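Local coordinates for protein prolyl 4-hydroxylase (Phytophthora capsici LT1534, PDB 6IUQ) that probably hydroxylates proline residues at the 4-position, using an iron(II) centre held in a double-stranded beta-helix core, as in other 2-oxoglutarate-dependent oxygenases, at residues 129-143 / 225-237. Sequence-based numbering, arbitrary orientation.
Sequences QYDLQFSTSDRTLKL and YVLTIWLDGAKVN
Thr140 and Lys142 pair with Trp230 and Thr228 where strands 139-143 and 225-232 run antiparallel in the larger sheet of the double-stranded beta-helix. Each of the two pairs is joined by two backbone hydrogen bonds; in the second, Thr228 N reaches Lys142 O at 2.8 Å and almost straight (177°). Asp232 N to Asp138 O continues the pairing from the last residue of strand 225-232 to the residue just before strand 139-143. Farther on the backbones meet again at a single bridge, Leu132 with Gly233, and Ala234 N donates to Asp131 O from above the carbonyl plane.

Apolar packing occupies the sheet face bearing Leu141, Leu143, Leu227 and Ile229. Leu143 CD2 lies alongside Leu227 CD1 at 3.8 Å, while Leu141 CD1 meets Ile229 CG1 at 4.0 Å. Helix 46-61 covers Leu143 through Leu59.

On the reverse face, the Trp230 ring is bordered at its edge by aliphatic carbons. Lys142 CE comes to 3.8 Å from Trp230 CH2; the lysine chain leaves the sheet extended and then bends at chi3 (85°), which sets CE at the indole edge, and again at chi4, which turns NZ to its salt bridge with Glu95. Thr140 CG2 touches CE3 at the same rim, and Thr228 CG2 lies over one face of the Trp230 ring, offset toward the rim.

Water links the polar groups. One molecule touches Thr228 OG1 and Lys142 NZ and donates to the carbonyls of Lys142 and Val226. Another donates to both Asp138 OD1 and Asp232 OD2, which lie 4.1 Å apart, and so would ease the repulsion expected between two carboxylates.

Since Trp230 NE1 donates to Asp158, an iron ligand, this framing of the indole is consistent with a second-shell role, in which the strand pairing and the side chains around the indole would hold a donor in place beside the iron-binding carboxylate.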
ATOM      1  N   GLN A 129     -12.391 -11.393  10.073  1.00 29.61           N
ATOM      2  CA  GLN A 129     -11.201 -12.046  10.597  1.00 30.23           C
ATOM      3  C   GLN A 129      -9.998 -11.103  10.729  1.00 31.58           C
ATOM      4  O   GLN A 129      -9.062 -11.409  11.470  1.00 30.15           O
ATOM      5  CB  GLN A 129     -10.826 -13.254   9.733  1.00 25.66           C
ATOM      6  CG  GLN A 129     -10.549 -12.975   8.261  1.00 25.97           C
ATOM      7  CD  GLN A 129     -11.809 -13.051   7.395  1.00 27.48           C
ATOM      8  OE1 GLN A 129     -12.916 -12.757   7.844  1.00 26.92           O
ATOM      9  NE2 GLN A 129     -11.637 -13.456   6.154  1.00 28.63           N
ATOM     10  N   TYR A 130     -10.017  -9.964  10.033  1.00 24.85           N
ATOM     11  CA  TYR A 130      -8.877  -9.042  10.083  1.00 26.39           C
ATOM     12  C   TYR A 130      -8.858  -8.256  11.391  1.00 24.26           C
ATOM     13  O   TYR A 130      -7.837  -7.668  11.752  1.00 23.19           O
ATOM     14  CB  TYR A 130      -8.889  -8.045   8.920  1.00 23.73           C
ATOM     15  CG  TYR A 130      -8.667  -8.614   7.534  1.00 27.30           C
ATOM     16  CD1 TYR A 130      -8.479  -9.984   7.314  1.00 19.38           C
ATOM     17  CD2 TYR A 130      -8.627  -7.758   6.435  1.00 23.90           C
ATOM     18  CE1 TYR A 130      -8.290 -10.476   6.036  1.00 19.76           C
ATOM     19  CE2 TYR A 130      -8.457  -8.247   5.157  1.00 21.73           C
ATOM     20  CZ  TYR A 130      -8.290  -9.593   4.964  1.00 22.91           C
ATOM     21  OH  TYR A 130      -8.107 -10.039   3.687  1.00 22.46           O
ATOM     22  N   ASP A 131     -10.004  -8.210  12.061  1.00 24.89           N
ATOM     23  CA  ASP A 131     -10.109  -7.582  13.373  1.00 27.48           C
ATOM     24  C   ASP A 131      -9.705  -6.111  13.348  1.00 25.30           C
ATOM     25  O   ASP A 131      -8.912  -5.665  14.175  1.00 27.63           O
ATOM     26  CB  ASP A 131      -9.239  -8.332  14.378  1.00 31.27           C
ATOM     27  CG  ASP A 131      -9.696  -8.129  15.801  1.00 45.05           C
ATOM     28  OD1 ASP A 131     -10.687  -7.388  16.004  1.00 47.35           O
ATOM     29  OD2 ASP A 131      -9.054  -8.703  16.714  1.00 52.04           O
ATOM     30  N   LEU A 132     -10.243  -5.359  12.393  1.00 21.28           N
ATOM     31  CA  LEU A 132      -9.871  -3.956  12.243  1.00 24.66           C
ATOM     32  C   LEU A 132     -10.465  -3.111  13.375  1.00 26.88           C
ATOM     33  O   LEU A 132     -11.477  -3.463  13.975  1.00 29.76           O
ATOM     34  CB  LEU A 132     -10.316  -3.427  10.873  1.00 16.93           C
ATOM     35  CG  LEU A 132      -9.716  -4.155   9.671  1.00 23.04           C
ATOM     36  CD1 LEU A 132     -10.297  -3.621   8.376  1.00 24.47           C
ATOM     37  CD2 LEU A 132      -8.172  -4.090   9.655  1.00 19.27           C
ATOM     38  N   GLN A 133      -9.821  -1.991  13.660  1.00 30.36           N
ATOM     39  CA  GLN A 133     -10.174  -1.190  14.810  1.00 29.85           C
ATOM     40  C   GLN A 133     -10.789   0.159  14.439  1.00 30.54           C
ATOM     41  O   GLN A 133     -10.301   0.860  13.549  1.00 25.35           O
ATOM     42  CB  GLN A 133      -8.937  -0.970  15.672  1.00 35.90           C
ATOM     43  CG  GLN A 133      -8.203  -2.246  16.107  1.00 32.98           C
ATOM     44  CD  GLN A 133      -8.949  -2.995  17.177  1.00 35.22           C
ATOM     45  OE1 GLN A 133      -9.545  -4.043  16.921  1.00 44.44           O
ATOM     46  NE2 GLN A 133      -8.939  -2.454  18.387  1.00 37.59           N
ATOM     47  N   PHE A 134     -11.847   0.530  15.155  1.00 32.27           N
ATOM     48  CA  PHE A 134     -12.540   1.780  14.917  1.00 24.39           C
ATOM     49  C   PHE A 134     -11.938   2.977  15.654  1.00 30.12           C
ATOM     50  O   PHE A 134     -12.193   4.134  15.305  1.00 24.99           O
ATOM     51  CB  PHE A 134     -13.999   1.616  15.287  1.00 25.52           C
ATOM     52  CG  PHE A 134     -14.792   0.842  14.270  1.00 29.58           C
ATOM     53  CD1 PHE A 134     -14.892  -0.535  14.350  1.00 29.93           C
ATOM     54  CD2 PHE A 134     -15.439   1.497  13.232  1.00 23.65           C
ATOM     55  CE1 PHE A 134     -15.634  -1.255  13.418  1.00 30.34           C
ATOM     56  CE2 PHE A 134     -16.181   0.783  12.291  1.00 27.85           C
ATOM     57  CZ  PHE A 134     -16.277  -0.591  12.379  1.00 27.60           C
ATOM     58  N   SER A 135     -11.117   2.707  16.656  1.00 27.87           N
ATOM     59  CA  SER A 135     -10.545   3.782  17.446  1.00 29.24           C
ATOM     60  C   SER A 135      -9.707   4.692  16.555  1.00 29.66           C
ATOM     61  O   SER A 135      -9.083   4.228  15.605  1.00 35.57           O
ATOM     62  CB  SER A 135      -9.708   3.217  18.601  1.00 26.87           C
ATOM     63  OG  SER A 135      -8.874   4.226  19.144  1.00 38.29           O
ATOM     64  N   THR A 136      -9.689   5.984  16.856  1.00 26.85           N
ATOM     65  CA  THR A 136      -8.992   6.932  16.002  1.00 29.69           C
ATOM     66  C   THR A 136      -7.495   6.756  16.145  1.00 38.84           C
ATOM     67  O   THR A 136      -6.716   7.275  15.343  1.00 42.58           O
ATOM     68  CB  THR A 136      -9.369   8.398  16.315  1.00 34.07           C
ATOM     69  OG1 THR A 136      -9.232   8.649  17.718  1.00 40.05           O
ATOM     70  CG2 THR A 136     -10.804   8.702  15.882  1.00 32.20           C
ATOM     71  N   SER A 137      -7.103   6.013  17.173  1.00 38.85           N
ATOM     72  CA  SER A 137      -5.702   5.709  17.418  1.00 46.49           C
ATOM     73  C   SER A 137      -5.187   4.664  16.431  1.00 46.44           C
ATOM     74  O   SER A 137      -3.981   4.582  16.179  1.00 47.65           O
ATOM     75  CB  SER A 137      -5.507   5.209  18.855  1.00 48.86           C
ATOM     76  OG  SER A 137      -5.703   6.261  19.785  1.00 60.03           O
ATOM     77  N   ASP A 138      -6.108   3.872  15.879  1.00 34.18           N
ATOM     78  CA  ASP A 138      -5.753   2.747  15.026  1.00 34.25           C
ATOM     79  C   ASP A 138      -6.054   3.003  13.540  1.00 37.52           C
ATOM     80  O   ASP A 138      -6.292   2.067  12.766  1.00 32.27           O
ATOM     81  CB  ASP A 138      -6.489   1.488  15.506  1.00 41.40           C
ATOM     82  CG  ASP A 138      -6.244   1.193  16.991  1.00 48.61           C
ATOM     83  OD1 ASP A 138      -5.185   1.599  17.529  1.00 52.28           O
ATOM     84  OD2 ASP A 138      -7.116   0.570  17.633  1.00 53.43           O
ATOM     85  N   ARG A 139      -6.081   4.275  13.158  1.00 34.35           N
ATOM     86  CA  ARG A 139      -6.172   4.662  11.757  1.00 36.02           C
ATOM     87  C   ARG A 139      -5.156   5.785  11.574  1.00 33.28           C
ATOM     88  O   ARG A 139      -4.899   6.560  12.498  1.00 35.11           O
ATOM     89  CB  ARG A 139      -7.594   5.123  11.358  1.00 21.97           C
ATOM     90  CG  ARG A 139      -7.869   6.587  11.707  1.00 25.88           C
ATOM     91  CD  ARG A 139      -9.313   7.009  11.488  1.00 25.74           C
ATOM     92  NE  ARG A 139     -10.256   6.149  12.200  1.00 24.38           N
ATOM     93  CZ  ARG A 139     -11.545   6.436  12.353  1.00 27.98           C
ATOM     94  NH1 ARG A 139     -12.019   7.567  11.856  1.00 23.58           N
ATOM     95  NH2 ARG A 139     -12.364   5.610  13.006  1.00 24.40           N
ATOM     96  N   THR A 140      -4.557   5.847  10.393  1.00 29.51           N
ATOM     97  CA  THR A 140      -3.643   6.926  10.045  1.00 27.85           C
ATOM     98  C   THR A 140      -4.089   7.466   8.717  1.00 25.99           C
ATOM     99  O   THR A 140      -4.347   6.690   7.804  1.00 28.04           O
ATOM    100  CB  THR A 140      -2.161   6.450   9.924  1.00 26.60           C
ATOM    101  OG1 THR A 140      -1.649   6.089  11.208  1.00 36.36           O
ATOM    102  CG2 THR A 140      -1.279   7.538   9.319  1.00 23.20           C
ATOM    103  N   LEU A 141      -4.169   8.780   8.587  1.00 25.68           N
ATOM    104  CA  LEU A 141      -4.485   9.364   7.296  1.00 27.90           C
ATOM    105  C   LEU A 141      -3.342  10.276   6.877  1.00 28.91           C
ATOM    106  O   LEU A 141      -3.131  11.338   7.458  1.00 30.44           O
ATOM    107  CB  LEU A 141      -5.811  10.125   7.360  1.00 31.04           C
ATOM    108  CG  LEU A 141      -6.489  10.448   6.033  1.00 33.71           C
ATOM    109  CD1 LEU A 141      -8.004  10.362   6.216  1.00 34.42           C
ATOM    110  CD2 LEU A 141      -6.070  11.807   5.506  1.00 33.68           C
ATOM    111  N   LYS A 142      -2.600   9.856   5.863  1.00 28.04           N
ATOM    112  CA  LYS A 142      -1.420  10.600   5.435  1.00 29.14           C
ATOM    113  C   LYS A 142      -1.619  11.223   4.042  1.00 33.27           C
ATOM    114  O   LYS A 142      -2.148  10.584   3.131  1.00 29.14           O
ATOM    115  CB  LYS A 142      -0.190   9.686   5.458  1.00 26.85           C
ATOM    116  CG  LYS A 142       1.116  10.362   5.077  1.00 36.36           C
ATOM    117  CD  LYS A 142       2.345   9.455   5.267  1.00 41.58           C
ATOM    118  CE  LYS A 142       2.601   8.536   4.051  1.00 46.99           C
ATOM    119  NZ  LYS A 142       2.819   9.246   2.738  1.00 38.22           N
ATOM    120  N   LEU A 143      -1.222  12.486   3.900  1.00 30.23           N
ATOM    121  CA  LEU A 143      -1.187  13.149   2.607  1.00 28.88           C
ATOM    122  C   LEU A 143       0.248  13.212   2.105  1.00 34.31           C
ATOM    123  O   LEU A 143       1.166  13.460   2.878  1.00 30.96           O
ATOM    124  CB  LEU A 143      -1.774  14.553   2.693  1.00 30.88           C
ATOM    125  CG  LEU A 143      -3.154  14.684   3.328  1.00 35.90           C
ATOM    126  CD1 LEU A 143      -3.594  16.136   3.315  1.00 32.46           C
ATOM    127  CD2 LEU A 143      -4.160  13.802   2.597  1.00 36.07           C
ATOM    128  N   TYR A 225       0.068  13.603  -6.272  1.00 33.90           N
ATOM    129  CA  TYR A 225      -0.583  13.614  -4.966  1.00 29.19           C
ATOM    130  C   TYR A 225      -1.202  12.258  -4.686  1.00 30.56           C
ATOM    131  O   TYR A 225      -1.768  11.625  -5.586  1.00 28.67           O
ATOM    132  CB  TYR A 225      -1.669  14.677  -4.895  1.00 30.36           C
ATOM    133  CG  TYR A 225      -1.204  16.087  -4.625  1.00 38.10           C
ATOM    134  CD1 TYR A 225      -1.005  16.537  -3.321  1.00 34.47           C
ATOM    135  CD2 TYR A 225      -1.003  16.985  -5.663  1.00 32.69           C
ATOM    136  CE1 TYR A 225      -0.602  17.829  -3.068  1.00 35.08           C
ATOM    137  CE2 TYR A 225      -0.600  18.285  -5.419  1.00 33.05           C
ATOM    138  CZ  TYR A 225      -0.404  18.702  -4.120  1.00 41.72           C
ATOM    139  OH  TYR A 225      -0.006  20.000  -3.863  1.00 45.45           O
ATOM    140  N   VAL A 226      -1.089  11.815  -3.437  1.00 25.30           N
ATOM    141  CA  VAL A 226      -1.751  10.597  -3.012  1.00 26.12           C
ATOM    142  C   VAL A 226      -2.237  10.731  -1.570  1.00 25.32           C
ATOM    143  O   VAL A 226      -1.582  11.336  -0.729  1.00 29.97           O
ATOM    144  CB  VAL A 226      -0.827   9.364  -3.164  1.00 28.73           C
ATOM    145  CG1 VAL A 226       0.489   9.565  -2.414  1.00 28.98           C
ATOM    146  CG2 VAL A 226      -1.548   8.120  -2.686  1.00 22.44           C
ATOM    147  N   LEU A 227      -3.414  10.192  -1.294  1.00 24.42           N
ATOM    148  CA  LEU A 227      -3.940  10.170   0.063  1.00 23.61           C
ATOM    149  C   LEU A 227      -3.887   8.733   0.543  1.00 21.87           C
ATOM    150  O   LEU A 227      -4.369   7.839  -0.132  1.00 22.81           O
ATOM    151  CB  LEU A 227      -5.364  10.739   0.090  1.00 25.66           C
ATOM    152  CG  LEU A 227      -6.206  10.773   1.363  1.00 27.11           C
ATOM    153  CD1 LEU A 227      -7.190  11.957   1.260  1.00 25.86           C
ATOM    154  CD2 LEU A 227      -6.967   9.469   1.581  1.00 20.22           C
ATOM    155  N   THR A 228      -3.281   8.503   1.699  1.00 23.90           N
ATOM    156  CA  THR A 228      -3.167   7.147   2.224  1.00 23.49           C
ATOM    157  C   THR A 228      -3.928   6.973   3.526  1.00 21.44           C
ATOM    158  O   THR A 228      -3.788   7.768   4.429  1.00 24.17           O
ATOM    159  CB  THR A 228      -1.698   6.762   2.475  1.00 21.05           C
ATOM    160  OG1 THR A 228      -0.938   7.000   1.291  1.00 24.90           O
ATOM    161  CG2 THR A 228      -1.589   5.287   2.869  1.00 25.66           C
ATOM    162  N   ILE A 229      -4.732   5.923   3.609  1.00 18.62           N
ATOM    163  CA  ILE A 229      -5.359   5.526   4.860  1.00 21.62           C
ATOM    164  C   ILE A 229      -4.875   4.127   5.237  1.00 18.54           C
ATOM    165  O   ILE A 229      -4.901   3.201   4.412  1.00 21.88           O
ATOM    166  CB  ILE A 229      -6.898   5.520   4.754  1.00 23.38           C
ATOM    167  CG1 ILE A 229      -7.426   6.899   4.366  1.00 26.46           C
ATOM    168  CG2 ILE A 229      -7.524   5.072   6.052  1.00 21.28           C
ATOM    169  CD1 ILE A 229      -8.917   6.901   4.005  1.00 27.17           C
ATOM    170  N   TRP A 230      -4.394   3.973   6.456  1.00 16.87           N
ATOM    171  CA  TRP A 230      -4.002   2.665   6.945  1.00 15.75           C
ATOM    172  C   TRP A 230      -4.944   2.240   8.034  1.00 16.12           C
ATOM    173  O   TRP A 230      -5.225   3.006   8.943  1.00 19.83           O
ATOM    174  CB  TRP A 230      -2.578   2.673   7.479  1.00 18.17           C
ATOM    175  CG  TRP A 230      -1.530   2.557   6.430  1.00 18.16           C
ATOM    176  CD1 TRP A 230      -1.238   1.454   5.680  1.00 21.80           C
ATOM    177  CD2 TRP A 230      -0.606   3.566   6.037  1.00 23.94           C
ATOM    178  NE1 TRP A 230      -0.200   1.721   4.817  1.00 19.63           N
ATOM    179  CE2 TRP A 230       0.216   3.009   5.023  1.00 24.64           C
ATOM    180  CE3 TRP A 230      -0.391   4.898   6.433  1.00 28.47           C
ATOM    181  CZ2 TRP A 230       1.237   3.734   4.399  1.00 22.20           C
ATOM    182  CZ3 TRP A 230       0.630   5.624   5.806  1.00 33.54           C
ATOM    183  CH2 TRP A 230       1.433   5.031   4.799  1.00 26.08           C
ATOM    184  N   LEU A 231      -5.426   1.008   7.946  1.00 19.20           N
ATOM    185  CA  LEU A 231      -6.272   0.458   8.992  1.00 17.11           C
ATOM    186  C   LEU A 231      -5.514  -0.599   9.785  1.00 20.56           C
ATOM    187  O   LEU A 231      -4.988  -1.561   9.208  1.00 22.70           O
ATOM    188  CB  LEU A 231      -7.547  -0.110   8.366  1.00 15.99           C
ATOM    189  CG  LEU A 231      -8.338   0.947   7.578  1.00 21.67           C
ATOM    190  CD1 LEU A 231      -9.667   0.417   7.117  1.00 24.61           C
ATOM    191  CD2 LEU A 231      -8.513   2.263   8.392  1.00 21.09           C
ATOM    192  N   ASP A 232      -5.425  -0.427  11.102  1.00 19.85           N
ATOM    193  CA  ASP A 232      -4.698  -1.404  11.929  1.00 25.10           C
ATOM    194  C   ASP A 232      -5.510  -2.657  12.251  1.00 23.51           C
ATOM    195  O   ASP A 232      -6.728  -2.616  12.331  1.00 26.04           O
ATOM    196  CB  ASP A 232      -4.235  -0.782  13.243  1.00 25.86           C
ATOM    197  CG  ASP A 232      -3.236   0.341  13.048  1.00 38.00           C
ATOM    198  OD1 ASP A 232      -2.651   0.494  11.935  1.00 26.19           O
ATOM    199  OD2 ASP A 232      -3.027   1.074  14.040  1.00 40.80           O
ATOM    200  N   GLY A 233      -4.815  -3.776  12.443  1.00 23.15           N
ATOM    201  CA  GLY A 233      -5.457  -5.013  12.839  1.00 25.69           C
ATOM    202  C   GLY A 233      -4.928  -5.470  14.188  1.00 28.19           C
ATOM    203  O   GLY A 233      -3.727  -5.362  14.464  1.00 30.14           O
ATOM    204  N   ALA A 234      -5.814  -5.989  15.031  1.00 28.08           N
ATOM    205  CA  ALA A 234      -5.422  -6.418  16.370  1.00 30.67           C
ATOM    206  C   ALA A 234      -4.522  -7.672  16.365  1.00 32.13           C
ATOM    207  O   ALA A 234      -3.794  -7.917  17.325  1.00 40.34           O
ATOM    208  CB  ALA A 234      -6.672  -6.672  17.218  1.00 26.25           C
ATOM    209  N   LYS A 235      -4.575  -8.458  15.293  1.00 29.86           N
ATOM    210  CA  LYS A 235      -3.919  -9.772  15.265  1.00 33.81           C
ATOM    211  C   LYS A 235      -2.733  -9.830  14.327  1.00 35.70           C
ATOM    212  O   LYS A 235      -2.252 -10.915  13.997  1.00 34.94           O
ATOM    213  CB  LYS A 235      -4.905 -10.860  14.855  1.00 29.19           C
ATOM    214  CG  LYS A 235      -6.020 -11.095  15.855  1.00 38.59           C
ATOM    215  CD  LYS A 235      -6.788 -12.358  15.500  1.00 42.32           C
ATOM    216  CE  LYS A 235      -7.297 -12.301  14.067  1.00 43.28           C
ATOM    217  NZ  LYS A 235      -8.121 -13.495  13.701  1.00 49.51           N
ATOM    218  N   VAL A 236      -2.264  -8.670  13.891  1.00 30.64           N
ATOM    219  CA  VAL A 236      -1.180  -8.632  12.929  1.00 29.33           C
ATOM    220  C   VAL A 236       0.156  -8.965  13.620  1.00 29.41           C
ATOM    221  O   VAL A 236       0.323  -8.744  14.818  1.00 32.39           O
ATOM    222  CB  VAL A 236      -1.135  -7.257  12.214  1.00 26.95           C
ATOM    223  CG1 VAL A 236      -0.372  -6.233  13.043  1.00 28.52           C
ATOM    224  CG2 VAL A 236      -0.516  -7.401  10.868  1.00 35.05           C
ATOM    225  N   ASN A 237       1.085  -9.526  12.851  1.00 30.67           N
ATOM    226  CA  ASN A 237       2.396  -9.965  13.340  1.00 34.43           C
ATOM    227  C   ASN A 237       2.309 -11.024  14.456  1.00 32.35           C
ATOM    228  O   ASN A 237       3.150 -11.083  15.339  1.00 32.78           O
ATOM    229  CB  ASN A 237       3.217  -8.754  13.785  1.00 32.29           C
ATOM    230  CG  ASN A 237       3.612  -7.874  12.604  1.00 30.83           C
ATOM    231  OD1 ASN A 237       3.907  -8.378  11.526  1.00 26.79           O
ATOM    232  ND2 ASN A 237       3.612  -6.562  12.801  1.00 27.67           N
TER
HETATM  233  O   HOH W   1      -5.298  -8.184  12.212  1.00 27.84           O
HETATM  234  O   HOH W   2      -3.335   0.049  16.697  1.00 41.46           O
HETATM  235  O   HOH W   3      -0.039   9.433   1.364  1.00 37.71           O